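Local atomic coordinates of putative pachytene checkpoint protein 2 (Caenorhabditis elegans, PDB entry 4XGU), a protein that probably acts as an AAA+ ATPase that remodels partner proteins and plays a key role in chromosome recombination during meiosis. Residues Asn46-Glu54 with Glu64-Gly72; Ile371-Leu382 with Met409-Leu420. All coordinates share one frame; numbering follows the deposited sequence.

Interaction 1 (Asn46-Glu54 with Glu64-Gly72); sequences NWKPISSVE and ELFEKLVIG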
loop_
_atom_site.group_PDB
_atom_site.type_symbol
_atom_site.label_atom_id
_atom_site.label_comp_id
_atom_site.label_asym_id
_atom_site.label_seq_id
_atom_site.Cartn_x
_atom_site.Cartn_y
_atom_site.Cartn_z
ATOM N N ASN B 46 18.333 -26.171 46.590
ATOM C CA ASN B 46 17.169 -25.371 46.230
ATOM C C ASN B 46 16.586 -25.777 44.877
ATOM O O ASN B 46 17.300 -25.824 43.879
ATOM C CB ASN B 46 17.541 -23.887 46.212
ATOM C CG ASN B 46 16.356 -22.985 46.497
ATOM O OD1 ASN B 46 15.410 -23.382 47.177
ATOM N ND2 ASN B 46 16.403 -21.761 45.981
ATOM N N TRP B 47 15.292 -26.093 44.865
ATOM C CA TRP B 47 14.576 -26.496 43.651
ATOM C C TRP B 47 15.120 -27.773 43.015
ATOM O O TRP B 47 14.764 -28.110 41.885
ATOM C CB TRP B 47 14.597 -25.369 42.618
ATOM C CG TRP B 47 14.005 -24.108 43.127
ATOM C CD1 TRP B 47 14.663 -22.949 43.417
ATOM C CD2 TRP B 47 12.626 -23.876 43.428
ATOM N NE1 TRP B 47 13.775 -22.004 43.871
ATOM C CE2 TRP B 47 12.517 -22.550 43.890
ATOM C CE3 TRP B 47 11.471 -24.660 43.350
ATOM C CZ2 TRP B 47 11.300 -21.990 44.272
ATOM C CZ3 TRP B 47 10.264 -24.104 43.730
ATOM C CH2 TRP B 47 10.187 -22.782 44.184
ATOM N N LYS B 48 15.977 -28.483 43.738
ATOM C CA LYS B 48 16.503 -29.749 43.247
ATOM C C LYS B 48 15.818 -30.907 43.959
ATOM O O LYS B 48 15.900 -31.028 45.183
ATOM C CB LYS B 48 18.019 -29.813 43.432
ATOM C CG LYS B 48 18.807 -29.474 42.174
ATOM C CD LYS B 48 18.299 -28.201 41.514
ATOM C CE LYS B 48 18.927 -28.007 40.141
ATOM N NZ LYS B 48 18.340 -26.849 39.411
ATOM N N PRO B 49 15.136 -31.764 43.187
ATOM C CA PRO B 49 14.271 -32.819 43.721
ATOM C C PRO B 49 15.031 -33.992 44.327
ATOM O O PRO B 49 16.028 -34.458 43.777
ATOM C CB PRO B 49 13.482 -33.272 42.491
ATOM C CG PRO B 49 14.405 -33.027 41.356
ATOM C CD PRO B 49 15.172 -31.779 41.714
ATOM N N ILE B 50 14.539 -34.458 45.469
ATOM C CA ILE B 50 15.066 -35.643 46.118
ATOM C C ILE B 50 14.081 -36.787 45.934
ATOM O O ILE B 50 12.883 -36.616 46.161
ATOM C CB ILE B 50 15.311 -35.399 47.612
ATOM C CG1 ILE B 50 16.370 -34.313 47.797
ATOM C CG2 ILE B 50 15.723 -36.687 48.303
ATOM C CD1 ILE B 50 16.709 -34.039 49.240
ATOM N N SER B 51 14.578 -37.947 45.517
ATOM C CA SER B 51 13.706 -39.075 45.213
ATOM C C SER B 51 13.735 -40.146 46.298
ATOM O O SER B 51 12.930 -41.077 46.279
ATOM C CB SER B 51 14.093 -39.696 43.872
ATOM O OG SER B 51 15.364 -40.316 43.955
ATOM N N SER B 52 14.656 -40.014 47.245
ATOM C CA SER B 52 14.806 -41.033 48.273
ATOM C C SER B 52 15.556 -40.532 49.500
ATOM O O SER B 52 16.416 -39.652 49.408
ATOM C CB SER B 52 15.524 -42.256 47.693
ATOM O OG SER B 52 15.746 -43.246 48.683
ATOM N N VAL B 53 15.216 -41.101 50.650
ATOM C CA VAL B 53 15.957 -40.872 51.883
ATOM C C VAL B 53 16.939 -42.022 52.082
ATOM O O VAL B 53 16.528 -43.148 52.372
ATOM C CB VAL B 53 15.015 -40.766 53.100
ATOM C CG1 VAL B 53 15.810 -40.720 54.395
ATOM C CG2 VAL B 53 14.117 -39.546 52.971
ATOM N N GLU B 54 18.231 -41.753 51.915
ATOM C CA GLU B 54 19.224 -42.824 51.966
ATOM C C GLU B 54 19.695 -43.070 53.395
ATOM O O GLU B 54 19.195 -42.446 54.329
ATOM C CB GLU B 54 20.412 -42.502 51.048
ATOM C CG GLU B 54 20.003 -41.974 49.659
ATOM C CD GLU B 54 19.390 -43.051 48.782
ATOM O OE1 GLU B 54 19.428 -44.242 49.175
ATOM O OE2 GLU B 54 18.881 -42.733 47.670
ATOM N N GLU B 64 8.279 -44.739 52.114
ATOM C CA GLU B 64 6.996 -45.341 51.771
ATOM C C GLU B 64 5.919 -44.279 51.554
ATOM O O GLU B 64 4.821 -44.587 51.097
ATOM C CB GLU B 64 6.558 -46.324 52.859
ATOM C CG GLU B 64 7.408 -47.587 52.941
ATOM C CD GLU B 64 7.013 -48.487 54.102
ATOM O OE1 GLU B 64 6.356 -47.996 55.043
ATOM O OE2 GLU B 64 7.358 -49.689 54.074
ATOM N N LEU B 65 6.245 -43.029 51.873
ATOM C CA LEU B 65 5.287 -41.929 51.782
ATOM C C LEU B 65 5.249 -41.269 50.408
ATOM O O LEU B 65 4.179 -41.070 49.836
ATOM C CB LEU B 65 5.601 -40.861 52.833
ATOM C CG LEU B 65 5.412 -41.208 54.309
ATOM C CD1 LEU B 65 5.872 -40.055 55.186
ATOM C CD2 LEU B 65 3.961 -41.544 54.595
ATOM N N PHE B 66 6.420 -40.927 49.882
ATOM C CA PHE B 66 6.495 -40.091 48.689
ATOM C C PHE B 66 7.146 -40.771 47.489
ATOM O O PHE B 66 7.821 -41.792 47.617
ATOM C CB PHE B 66 7.254 -38.804 49.009
ATOM C CG PHE B 66 8.733 -38.999 49.203
ATOM C CD1 PHE B 66 9.224 -39.594 50.350
ATOM C CD2 PHE B 66 9.632 -38.573 48.241
ATOM C CE1 PHE B 66 10.585 -39.767 50.533
ATOM C CE2 PHE B 66 10.993 -38.743 48.417
ATOM C CZ PHE B 66 11.469 -39.341 49.565
ATOM N N GLU B 67 6.930 -40.179 46.320
ATOM C CA GLU B 67 7.523 -40.656 45.080
ATOM C C GLU B 67 8.636 -39.697 44.671
ATOM O O GLU B 67 9.609 -40.088 44.032
ATOM C CB GLU B 67 6.458 -40.766 43.983
ATOM C CG GLU B 67 6.657 -41.924 43.016
ATOM C CD GLU B 67 5.429 -42.191 42.157
ATOM O OE1 GLU B 67 4.968 -41.262 41.458
ATOM O OE2 GLU B 67 4.921 -43.334 42.187
ATOM N N LYS B 68 8.481 -38.437 45.066
ATOM C CA LYS B 68 9.451 -37.389 44.768
ATOM C C LYS B 68 9.082 -36.122 45.527
ATOM O O LYS B 68 7.906 -35.769 45.623
ATOM C CB LYS B 68 9.510 -37.120 43.261
ATOM C CG LYS B 68 10.154 -35.802 42.858
ATOM C CD LYS B 68 10.324 -35.739 41.345
ATOM C CE LYS B 68 10.460 -34.308 40.849
ATOM N NZ LYS B 68 10.593 -34.241 39.364
ATOM N N LEU B 69 10.078 -35.447 46.088
ATOM C CA LEU B 69 9.813 -34.191 46.772
ATOM C C LEU B 69 10.765 -33.103 46.299
ATOM O O LEU B 69 11.901 -33.379 45.912
ATOM C CB LEU B 69 9.905 -34.365 48.293
ATOM C CG LEU B 69 11.277 -34.412 48.970
ATOM C CD1 LEU B 69 11.739 -33.030 49.423
ATOM C CD2 LEU B 69 11.240 -35.369 50.145
ATOM N N VAL B 70 10.282 -31.865 46.322
ATOM C CA VAL B 70 11.091 -30.702 45.983
ATOM C C VAL B 70 10.975 -29.665 47.091
ATOM O O VAL B 70 9.881 -29.391 47.576
ATOM C CB VAL B 70 10.657 -30.057 44.653
ATOM C CG1 VAL B 70 11.666 -29.000 44.223
ATOM C CG2 VAL B 70 10.489 -31.112 43.570
ATOM N N ILE B 71 12.108 -29.104 47.501
ATOM C CA ILE B 71 12.114 -27.985 48.434
ATOM C C ILE B 71 12.752 -26.774 47.771
ATOM O O ILE B 71 13.910 -26.818 47.358
ATOM C CB ILE B 71 12.869 -28.322 49.723
ATOM C CG1 ILE B 71 12.187 -29.483 50.443
ATOM C CG2 ILE B 71 12.944 -27.102 50.631
ATOM C CD1 ILE B 71 12.831 -29.838 51.758
ATOM N N GLY B 72 11.994 -25.689 47.666
ATOM C CA GLY B 72 12.469 -24.529 46.940
ATOM C C GLY B 72 12.048 -23.198 47.523
ATOM O O GLY B 72 10.987 -23.075 48.136
#
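A single antiparallel bridge, Ile50 with Leu69, joins the connection that follows helix 30-41 to strand 68-72 of the Pch2 N-terminal domain. Two backbone bonds make it a hydrogen-bonded pair: Ile50 N gives its hydrogen to Leu69 O at 2.9 Å, and Leu69 N returns one to Ile50 O with an N-H...O angle of 173°. Next to the bridge, Pro49 has no N-H to offer, and its CA lies 3.3 Å from Leu69 O in a CA-H...O contact. The proline ring keeps company with aliphatic carbon: Pro49 CB touches Lys68 CE at 3.6 Å and also meets Val70 CG2, the extended lysine running side by side with the ring while its ammonium continues to weak, long ion pairs with Asp133 and Glu137.

In the domain's small mixed sheet, strand 68-72 is an outer strand with 12-16 as its neighbour, so segment 46-54 lies along the border that strand 12-16 does not use. Toward Gly72, Trp47 N bonds Ile71 O at 2.9 Å. The Trp47 indole lies flat on the backbone of Gly72, whose CA stands over the centre of the six-membered ring in a CH-pi contact 3.5 Å from the centroid; a CB at this position would fall on Trp47 CE3, so a residue without one suits a backbone pressed against the ring. Trp47 NE1 bonds Thr73 O. Asn46 is held at both ends of its amide, OD1 by Thr73 N and ND2 by Arg77 O, which fixes the amide plane. At the other end Phe66, its CG between backbone N and carbonyl carbon (chi1 72°), reaches across with its ring: the edge meets Ile50 O, 3.6 Å from CE2, and CE1 approaches Val53 CG2, while Leu36 of helix 30-41 touches both Phe66 and Val53.

Interaction 2 (Ile371-Leu382 with Met409-Leu420); sequences ILFKIAQEARGL and MNLFLEAVKERL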
loop_
_atom_site.group_PDB
_atom_site.type_symbol
_atom_site.label_atom_id
_atom_site.label_comp_id
_atom_site.label_asym_id
_atom_site.label_seq_id
_atom_site.Cartn_x
_atom_site.Cartn_y
_atom_site.Cartn_z
ATOM N N ILE B 371 38.917 -28.616 30.942
ATOM C CA ILE B 371 38.857 -29.043 29.545
ATOM C C ILE B 371 37.431 -28.928 29.015
ATOM O O ILE B 371 37.212 -28.476 27.890
ATOM C CB ILE B 371 39.358 -30.492 29.364
ATOM C CG1 ILE B 371 40.851 -30.590 29.669
ATOM C CG2 ILE B 371 39.121 -30.965 27.943
ATOM C CD1 ILE B 371 41.361 -32.010 29.738
ATOM N N LEU B 372 36.466 -29.328 29.837
ATOM C CA LEU B 372 35.057 -29.234 29.470
ATOM C C LEU B 372 34.626 -27.778 29.333
ATOM O O LEU B 372 33.832 -27.437 28.457
ATOM C CB LEU B 372 34.183 -29.950 30.501
ATOM C CG LEU B 372 32.674 -29.927 30.246
ATOM C CD1 LEU B 372 32.355 -30.492 28.872
ATOM C CD2 LEU B 372 31.937 -30.701 31.328
ATOM N N PHE B 373 35.155 -26.923 30.204
ATOM C CA PHE B 373 34.882 -25.493 30.127
ATOM C C PHE B 373 35.437 -24.911 28.833
ATOM O O PHE B 373 34.845 -24.007 28.240
ATOM C CB PHE B 373 35.481 -24.761 31.329
ATOM C CG PHE B 373 35.128 -23.301 31.384
ATOM C CD1 PHE B 373 35.940 -22.351 30.784
ATOM C CD2 PHE B 373 33.982 -22.878 32.033
ATOM C CE1 PHE B 373 35.612 -21.010 30.832
ATOM C CE2 PHE B 373 33.651 -21.540 32.087
ATOM C CZ PHE B 373 34.466 -20.604 31.487
ATOM N N LYS B 374 36.584 -25.435 28.408
ATOM C CA LYS B 374 37.226 -25.001 27.174
ATOM C C LYS B 374 36.339 -25.343 25.982
ATOM O O LYS B 374 36.284 -24.600 25.002
ATOM C CB LYS B 374 38.605 -25.652 27.033
ATOM C CG LYS B 374 39.582 -24.900 26.136
ATOM C CD LYS B 374 39.575 -25.432 24.711
ATOM C CE LYS B 374 40.671 -24.783 23.884
ATOM N NZ LYS B 374 40.482 -23.309 23.775
ATOM N N ILE B 375 35.642 -26.472 26.078
ATOM C CA ILE B 375 34.684 -26.874 25.055
ATOM C C ILE B 375 33.529 -25.881 25.009
ATOM O O ILE B 375 33.073 -25.492 23.933
ATOM C CB ILE B 375 34.139 -28.293 25.313
ATOM C CG1 ILE B 375 35.271 -29.319 25.239
ATOM C CG2 ILE B 375 33.046 -28.643 24.313
ATOM C CD1 ILE B 375 34.811 -30.744 25.442
ATOM N N ALA B 376 33.071 -25.467 26.187
ATOM C CA ALA B 376 32.007 -24.476 26.296
ATOM C C ALA B 376 32.415 -23.161 25.638
ATOM O O ALA B 376 31.574 -22.441 25.096
ATOM C CB ALA B 376 31.642 -24.252 27.754
ATOM N N GLN B 377 33.710 -22.858 25.687
ATOM C CA GLN B 377 34.248 -21.672 25.027
ATOM C C GLN B 377 34.200 -21.816 23.509
ATOM O O GLN B 377 34.078 -20.827 22.788
ATOM C CB GLN B 377 35.686 -21.406 25.476
ATOM C CG GLN B 377 35.812 -20.593 26.755
ATOM C CD GLN B 377 37.250 -20.208 27.050
ATOM O OE1 GLN B 377 38.186 -20.873 26.606
ATOM N NE2 GLN B 377 37.430 -19.125 27.795
ATOM N N GLU B 378 34.300 -23.053 23.029
ATOM C CA GLU B 378 34.272 -23.310 21.595
ATOM C C GLU B 378 32.840 -23.381 21.078
ATOM O O GLU B 378 32.608 -23.309 19.874
ATOM C CB GLU B 378 35.012 -24.609 21.256
ATOM C CG GLU B 378 36.408 -24.749 21.861
ATOM C CD GLU B 378 37.439 -23.826 21.231
ATOM O OE1 GLU B 378 37.071 -22.995 20.375
ATOM O OE2 GLU B 378 38.630 -23.934 21.594
ATOM N N ALA B 379 31.884 -23.516 21.991
ATOM C CA ALA B 379 30.483 -23.694 21.618
ATOM C C ALA B 379 29.665 -22.426 21.824
ATOM O O ALA B 379 28.520 -22.489 22.266
ATOM C CB ALA B 379 29.874 -24.839 22.413
ATOM N N ARG B 380 30.247 -21.280 21.490
ATOM C CA ARG B 380 29.599 -19.997 21.740
ATOM C C ARG B 380 28.376 -19.758 20.855
ATOM O O ARG B 380 27.391 -19.168 21.298
ATOM C CB ARG B 380 30.605 -18.858 21.563
ATOM C CG ARG B 380 31.581 -18.735 22.721
ATOM C CD ARG B 380 32.483 -17.520 22.587
ATOM N NE ARG B 380 33.159 -17.222 23.847
ATOM C CZ ARG B 380 34.381 -16.706 23.939
ATOM N NH1 ARG B 380 35.073 -16.433 22.841
ATOM N NH2 ARG B 380 34.913 -16.469 25.130
ATOM N N GLY B 381 28.436 -20.220 19.611
ATOM C CA GLY B 381 27.349 -20.002 18.672
ATOM C C GLY B 381 26.124 -20.873 18.900
ATOM O O GLY B 381 25.013 -20.501 18.524
ATOM N N LEU B 382 26.328 -22.033 19.521
ATOM C CA LEU B 382 25.258 -23.012 19.714
ATOM C C LEU B 382 24.170 -22.538 20.673
ATOM O O LEU B 382 24.450 -21.881 21.675
ATOM C CB LEU B 382 25.843 -24.330 20.222
ATOM C CG LEU B 382 26.856 -24.998 19.295
ATOM C CD1 LEU B 382 27.332 -26.313 19.883
ATOM C CD2 LEU B 382 26.245 -25.210 17.925
ATOM N N MET B 409 35.282 -36.262 26.254
ATOM C CA MET B 409 35.640 -34.858 26.107
ATOM C C MET B 409 36.117 -34.578 24.684
ATOM O O MET B 409 35.808 -33.534 24.106
ATOM C CB MET B 409 36.719 -34.479 27.122
ATOM C CG MET B 409 36.394 -33.253 27.956
ATOM S SD MET B 409 34.823 -33.372 28.831
ATOM C CE MET B 409 35.045 -34.900 29.731
ATOM N N ASN B 410 36.865 -35.523 24.122
ATOM C CA ASN B 410 37.392 -35.373 22.774
ATOM C C ASN B 410 36.283 -35.454 21.727
ATOM O O ASN B 410 36.296 -34.718 20.740
ATOM C CB ASN B 410 38.460 -36.434 22.497
ATOM C CG ASN B 410 39.551 -35.936 21.566
ATOM O OD1 ASN B 410 40.577 -35.423 22.016
ATOM N ND2 ASN B 410 39.334 -36.084 20.263
ATOM N N LEU B 411 35.319 -36.343 21.949
ATOM C CA LEU B 411 34.217 -36.513 21.008
ATOM C C LEU B 411 33.255 -35.334 21.069
ATOM O O LEU B 411 32.769 -34.866 20.039
ATOM C CB LEU B 411 33.463 -37.816 21.277
ATOM C CG LEU B 411 34.228 -39.124 21.053
ATOM C CD1 LEU B 411 33.277 -40.311 21.096
ATOM C CD2 LEU B 411 35.002 -39.092 19.739
ATOM N N PHE B 412 32.983 -34.863 22.283
ATOM C CA PHE B 412 32.108 -33.714 22.482
ATOM C C PHE B 412 32.644 -32.498 21.740
ATOM O O PHE B 412 31.891 -31.781 21.083
ATOM C CB PHE B 412 31.956 -33.399 23.972
ATOM C CG PHE B 412 30.660 -33.877 24.565
ATOM C CD1 PHE B 412 29.527 -33.083 24.515
ATOM C CD2 PHE B 412 30.574 -35.118 25.174
ATOM C CE1 PHE B 412 28.333 -33.518 25.058
ATOM C CE2 PHE B 412 29.381 -35.559 25.721
ATOM C CZ PHE B 412 28.260 -34.758 25.663
ATOM N N LEU B 413 33.950 -32.281 21.841
ATOM C CA LEU B 413 34.591 -31.162 21.161
ATOM C C LEU B 413 34.434 -31.274 19.644
ATOM O O LEU B 413 34.183 -30.277 18.963
ATOM C CB LEU B 413 36.072 -31.088 21.533
ATOM C CG LEU B 413 36.833 -29.875 20.995
ATOM C CD1 LEU B 413 36.337 -28.599 21.661
ATOM C CD2 LEU B 413 38.329 -30.049 21.198
ATOM N N GLU B 414 34.575 -32.487 19.118
ATOM C CA GLU B 414 34.437 -32.707 17.684
ATOM C C GLU B 414 33.018 -32.425 17.208
ATOM O O GLU B 414 32.816 -31.831 16.148
ATOM C CB GLU B 414 34.835 -34.135 17.314
ATOM C CG GLU B 414 36.293 -34.288 16.926
ATOM C CD GLU B 414 36.489 -35.278 15.797
ATOM O OE1 GLU B 414 37.525 -35.194 15.102
ATOM O OE2 GLU B 414 35.604 -36.139 15.600
ATOM N N ALA B 415 32.037 -32.856 17.994
ATOM C CA ALA B 415 30.637 -32.640 17.650
ATOM C C ALA B 415 30.304 -31.151 17.640
ATOM O O ALA B 415 29.589 -30.676 16.756
ATOM C CB ALA B 415 29.732 -33.381 18.621
ATOM N N VAL B 416 30.828 -30.424 18.623
ATOM C CA VAL B 416 30.635 -28.978 18.705
ATOM C C VAL B 416 31.132 -28.289 17.440
ATOM O O VAL B 416 30.416 -27.489 16.835
ATOM C CB VAL B 416 31.364 -28.375 19.925
ATOM C CG1 VAL B 416 31.405 -26.858 19.822
ATOM C CG2 VAL B 416 30.694 -28.809 21.221
ATOM N N LYS B 417 32.358 -28.613 17.043
ATOM C CA LYS B 417 32.956 -28.050 15.839
ATOM C C LYS B 417 32.156 -28.415 14.595
ATOM O O LYS B 417 31.984 -27.594 13.694
ATOM C CB LYS B 417 34.401 -28.527 15.690
ATOM C CG LYS B 417 35.434 -27.441 15.923
ATOM C CD LYS B 417 36.669 -27.995 16.609
ATOM C CE LYS B 417 37.750 -26.935 16.719
ATOM N NZ LYS B 417 38.907 -27.410 17.524
ATOM N N GLU B 418 31.666 -29.649 14.555
ATOM C CA GLU B 418 30.893 -30.121 13.417
ATOM C C GLU B 418 29.550 -29.406 13.357
ATOM O O GLU B 418 29.046 -29.091 12.279
ATOM C CB GLU B 418 30.687 -31.635 13.497
ATOM C CG GLU B 418 30.393 -32.290 12.159
ATOM C CD GLU B 418 29.990 -33.745 12.299
ATOM O OE1 GLU B 418 28.783 -34.010 12.482
ATOM O OE2 GLU B 418 30.878 -34.622 12.227
ATOM N N ARG B 419 28.981 -29.138 14.527
ATOM C CA ARG B 419 27.671 -28.507 14.615
ATOM C C ARG B 419 27.737 -27.031 14.229
ATOM O O ARG B 419 26.770 -26.476 13.707
ATOM C CB ARG B 419 27.107 -28.666 16.028
ATOM C CG ARG B 419 25.623 -28.379 16.152
ATOM C CD ARG B 419 24.810 -29.224 15.185
ATOM N NE ARG B 419 23.435 -29.404 15.645
ATOM C CZ ARG B 419 22.470 -28.501 15.506
ATOM N NH1 ARG B 419 22.722 -27.337 14.917
ATOM N NH2 ARG B 419 21.251 -28.759 15.961
ATOM N N LEU B 420 28.881 -26.402 14.478
ATOM C CA LEU B 420 29.061 -24.985 14.169
ATOM C C LEU B 420 29.225 -24.729 12.675
ATOM O O LEU B 420 28.826 -23.678 12.171
ATOM C CB LEU B 420 30.271 -24.428 14.918
ATOM C CG LEU B 420 30.135 -24.288 16.432
ATOM C CD1 LEU B 420 31.484 -23.958 17.035
ATOM C CD2 LEU B 420 29.112 -23.218 16.789
#
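Ile375 fits as a knob into the hole formed by Met409, Phe412, Leu413 and Val416, where helix 367-378 runs beside helix 405-420 in the lid domain of this AAA+ ATPase. The short helical segments are almost parallel, at 3°, with axes 9.8 Å apart. From CB, which points toward the partner helix, the Ile375 side chain divides. Ile375 CG2 meets Val416 CG2 at 3.9 Å. On the other branch Ile375 CG1, anti to the carbonyl carbon (chi1 -63°), rests against Leu413 CD1 at 3.8 Å. At the tip, Ile375 CD1 comes 3.3 Å from Met409 O and also touches Met409 CG and Phe412 CB. The two branches of isoleucine thus serve different walls of one hole, and an alanine here would probably open a gap among these four residues and leave Met409 and Leu413 freer to turn.

Met409, bent at chi2 and chi3, fills the beginning of the interface: its CG touches Ile371 CG2 at 3.6 Å, while SD lies against Leu372 CD1, the two side chains crossing at about a right angle. Farther along, the small Ala379 lets Val416 CG1 come to 3.6 Å from its CB. Leu382 CD2 meets Leu420 CD2 and also the aliphatic CG of Arg419 at 3.7 Å. Glu378 presents CG to Leu413 CD1, its carboxylate held in a salt bridge by Lys374, four residues earlier. The side chains meet by carbon and sulfur, and methyls also rest on main-chain oxygens: Met409 O, which already accepts from Leu413 N, and Glu378 O, reached by Leu420 CD1. With neither hydrogen bond nor salt bridge between the two segments, shape complementarity and burial of apolar surface are what join them.

The two contacts belong to different domains and share no element: interaction 1 lies in the N-terminal domain, interaction 2 in the lid, their centres 33 Å apart and their nearest atoms about 16 Å. Both are partly buried. Interaction 1 joins a loop to an outer strand, so main-chain hydrogen bonds set its register and a mixture of aromatic, aliphatic and glycine surfaces fills in around them. In interaction 2 the helical backbones bond along their own turns; no hydrogen bond links the two segments, and side-chain packing does the joining, with charged residues at its border. Interaction 1 is the nearer to the chain's centre, at 17 Å against 26 Å.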